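Glutathione S-transferase (Burkholderia xenovorans, PDB 2DSA) reductively dechlorinates metabolites of polychlorinated biphenyls, using bound glutathione, and probably has general glutathione transferase activity. Local coordinates at residues P144-D149 against V153-L158. Numbering follows the deposited sequence.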
loop_
_atom_site.group_PDB
_atom_site.type_symbol
_atom_site.label_atom_id
_atom_site.label_comp_id
_atom_site.label_asym_id
_atom_site.label_seq_id
_atom_site.Cartn_x
_atom_site.Cartn_y
_atom_site.Cartn_z
ATOM N N PRO A 144 -5.249 11.061 -19.789
ATOM C CA PRO A 144 -5.496 12.066 -18.749
ATOM C C PRO A 144 -5.428 11.535 -17.303
ATOM O O PRO A 144 -5.065 12.282 -16.397
ATOM C CB PRO A 144 -6.892 12.583 -19.086
ATOM C CG PRO A 144 -7.544 11.474 -19.836
ATOM C CD PRO A 144 -6.463 10.757 -20.571
ATOM N N TYR A 145 -5.767 10.262 -17.098
ATOM C CA TYR A 145 -5.788 9.662 -15.767
ATOM C C TYR A 145 -5.016 8.349 -15.738
ATOM O O TYR A 145 -4.652 7.823 -16.792
ATOM C CB TYR A 145 -7.238 9.471 -15.292
ATOM C CG TYR A 145 -8.033 10.741 -15.393
ATOM C CD1 TYR A 145 -9.000 10.900 -16.381
ATOM C CD2 TYR A 145 -7.782 11.809 -14.535
ATOM C CE1 TYR A 145 -9.721 12.078 -16.490
ATOM C CE2 TYR A 145 -8.485 12.976 -14.644
ATOM C CZ TYR A 145 -9.448 13.105 -15.624
ATOM O OH TYR A 145 -10.148 14.277 -15.722
ATOM N N LEU A 146 -4.747 7.859 -14.525
ATOM C CA LEU A 146 -3.918 6.669 -14.286
ATOM C C LEU A 146 -4.446 5.393 -14.967
ATOM O O LEU A 146 -3.662 4.574 -15.479
ATOM C CB LEU A 146 -3.757 6.452 -12.777
ATOM C CG LEU A 146 -2.479 6.828 -11.996
ATOM C CD1 LEU A 146 -1.469 7.678 -12.764
ATOM C CD2 LEU A 146 -2.784 7.404 -10.597
ATOM N N LEU A 147 -5.773 5.246 -14.984
ATOM C CA LEU A 147 -6.424 4.088 -15.600
ATOM C C LEU A 147 -6.946 4.367 -17.018
ATOM O O LEU A 147 -7.582 3.504 -17.627
ATOM C CB LEU A 147 -7.536 3.536 -14.688
ATOM C CG LEU A 147 -7.085 3.100 -13.270
ATOM C CD1 LEU A 147 -8.235 2.481 -12.484
ATOM C CD2 LEU A 147 -5.898 2.156 -13.290
ATOM N N GLY A 148 -6.673 5.564 -17.539
ATOM C CA GLY A 148 -7.074 5.920 -18.907
ATOM C C GLY A 148 -7.886 7.193 -18.988
ATOM O O GLY A 148 -7.429 8.248 -18.547
ATOM N N ASP A 149 -9.097 7.086 -19.536
ATOM C CA ASP A 149 -9.988 8.241 -19.718
ATOM C C ASP A 149 -10.889 8.507 -18.517
ATOM O O ASP A 149 -11.492 9.579 -18.411
ATOM C CB ASP A 149 -10.834 8.076 -20.987
ATOM C CG ASP A 149 -9.983 8.043 -22.249
ATOM O OD1 ASP A 149 -9.300 9.063 -22.534
ATOM O OD2 ASP A 149 -9.980 6.990 -22.936
ATOM N N VAL A 153 -10.362 6.917 -7.869
ATOM C CA VAL A 153 -9.786 7.261 -6.566
ATOM C C VAL A 153 -8.214 7.234 -6.547
ATOM O O VAL A 153 -7.600 7.825 -5.671
ATOM C CB VAL A 153 -10.399 6.410 -5.400
ATOM C CG1 VAL A 153 -11.861 6.782 -5.148
ATOM C CG2 VAL A 153 -10.286 4.914 -5.666
ATOM N N ALA A 154 -7.585 6.551 -7.503
ATOM C CA ALA A 154 -6.108 6.563 -7.627
ATOM C C ALA A 154 -5.584 7.938 -8.032
ATOM O O ALA A 154 -4.568 8.386 -7.540
ATOM C CB ALA A 154 -5.635 5.510 -8.625
ATOM N N ASP A 155 -6.310 8.602 -8.926
ATOM C CA ASP A 155 -6.001 9.951 -9.374
ATOM C C ASP A 155 -6.160 10.963 -8.260
ATOM O O ASP A 155 -5.386 11.922 -8.171
ATOM C CB ASP A 155 -6.905 10.331 -10.544
ATOM C CG ASP A 155 -6.711 9.433 -11.742
ATOM O OD1 ASP A 155 -7.684 8.737 -12.133
ATOM O OD2 ASP A 155 -5.581 9.410 -12.284
ATOM N N ILE A 156 -7.171 10.754 -7.423
ATOM C CA ILE A 156 -7.415 11.614 -6.269
ATOM C C ILE A 156 -6.273 11.476 -5.266
ATOM O O ILE A 156 -5.758 12.467 -4.771
ATOM C CB ILE A 156 -8.784 11.296 -5.592
ATOM C CG1 ILE A 156 -9.935 11.645 -6.536
ATOM C CG2 ILE A 156 -8.925 12.048 -4.292
ATOM C CD1 ILE A 156 -11.263 10.965 -6.195
ATOM N N TYR A 157 -5.871 10.237 -4.987
ATOM C CA TYR A 157 -4.768 9.998 -4.081
ATOM C C TYR A 157 -3.497 10.647 -4.653
ATOM O O TYR A 157 -2.811 11.389 -3.948
ATOM C CB TYR A 157 -4.600 8.496 -3.848
ATOM C CG TYR A 157 -3.664 8.089 -2.733
ATOM C CD1 TYR A 157 -3.247 9.001 -1.762
ATOM C CD2 TYR A 157 -3.230 6.772 -2.623
ATOM C CE1 TYR A 157 -2.401 8.619 -0.737
ATOM C CE2 TYR A 157 -2.385 6.377 -1.593
ATOM C CZ TYR A 157 -1.971 7.309 -0.661
ATOM O OH TYR A 157 -1.141 6.939 0.357
ATOM N N LEU A 158 -3.199 10.386 -5.926
ATOM C CA LEU A 158 -2.014 10.989 -6.581
ATOM C C LEU A 158 -2.006 12.515 -6.495
ATOM O O LEU A 158 -0.994 13.124 -6.117
ATOM C CB LEU A 158 -1.894 10.541 -8.043
ATOM C CG LEU A 158 -0.714 11.105 -8.860
ATOM C CD1 LEU A 158 0.646 10.757 -8.226
ATOM C CD2 LEU A 158 -0.785 10.582 -10.282
HETATM O O HOH W 1 -7.917 6.561 -13.414
#
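D155 holds CG anti to its own carbonyl carbon (chi1 -62°), which carries the carboxylate from the first turn of helix 153-163 across to Y145 and L146. In Y145, too, CG lies anti to the carbonyl carbon (chi1 -53°). Y145 CB therefore comes up to the carboxylate, 3.3 Å from D155 OD1, and the two side chains cross at about a right angle. The ring and carboxylate planes are steeply inclined and do not stack.

D155 OD2 accepts a hydrogen bond from L146 N at 2.9 Å. The bond is nearly straight (169°) and uses the syn lone pair. A water accepts from L147 N at 3.0 Å and donates to D155 OD1, though this last distance is very short and doubtful. The carboxylate thus holds the amide of L146 directly and reaches that of L147 through the water. Both belong to the type I turn Y145-G148, closed by G148 N to Y145 O at 3.1 Å.

Beside the hydrogen bond, L146 reaches the helix with its methyls. L146 CD2 lies 4.0 Å from A154 CB and 3.8 Å from L158 CD2, and CD1 also meets L158 CD2.

D155 OD1 also accepts from S152 N, which resembles the Ser-x-x-Asp N-capping box of other glutathione transferases, although S152 OG accepts from A154 N. D155 therefore ties the helix start to the preceding loop. The buried contact lies in the helical C-terminal domain. F181 of helix 176-186 touches D155 and L158, L105 of helix 89-109 touches L158, and helix 12-21 packs on V153, I156 and Y157.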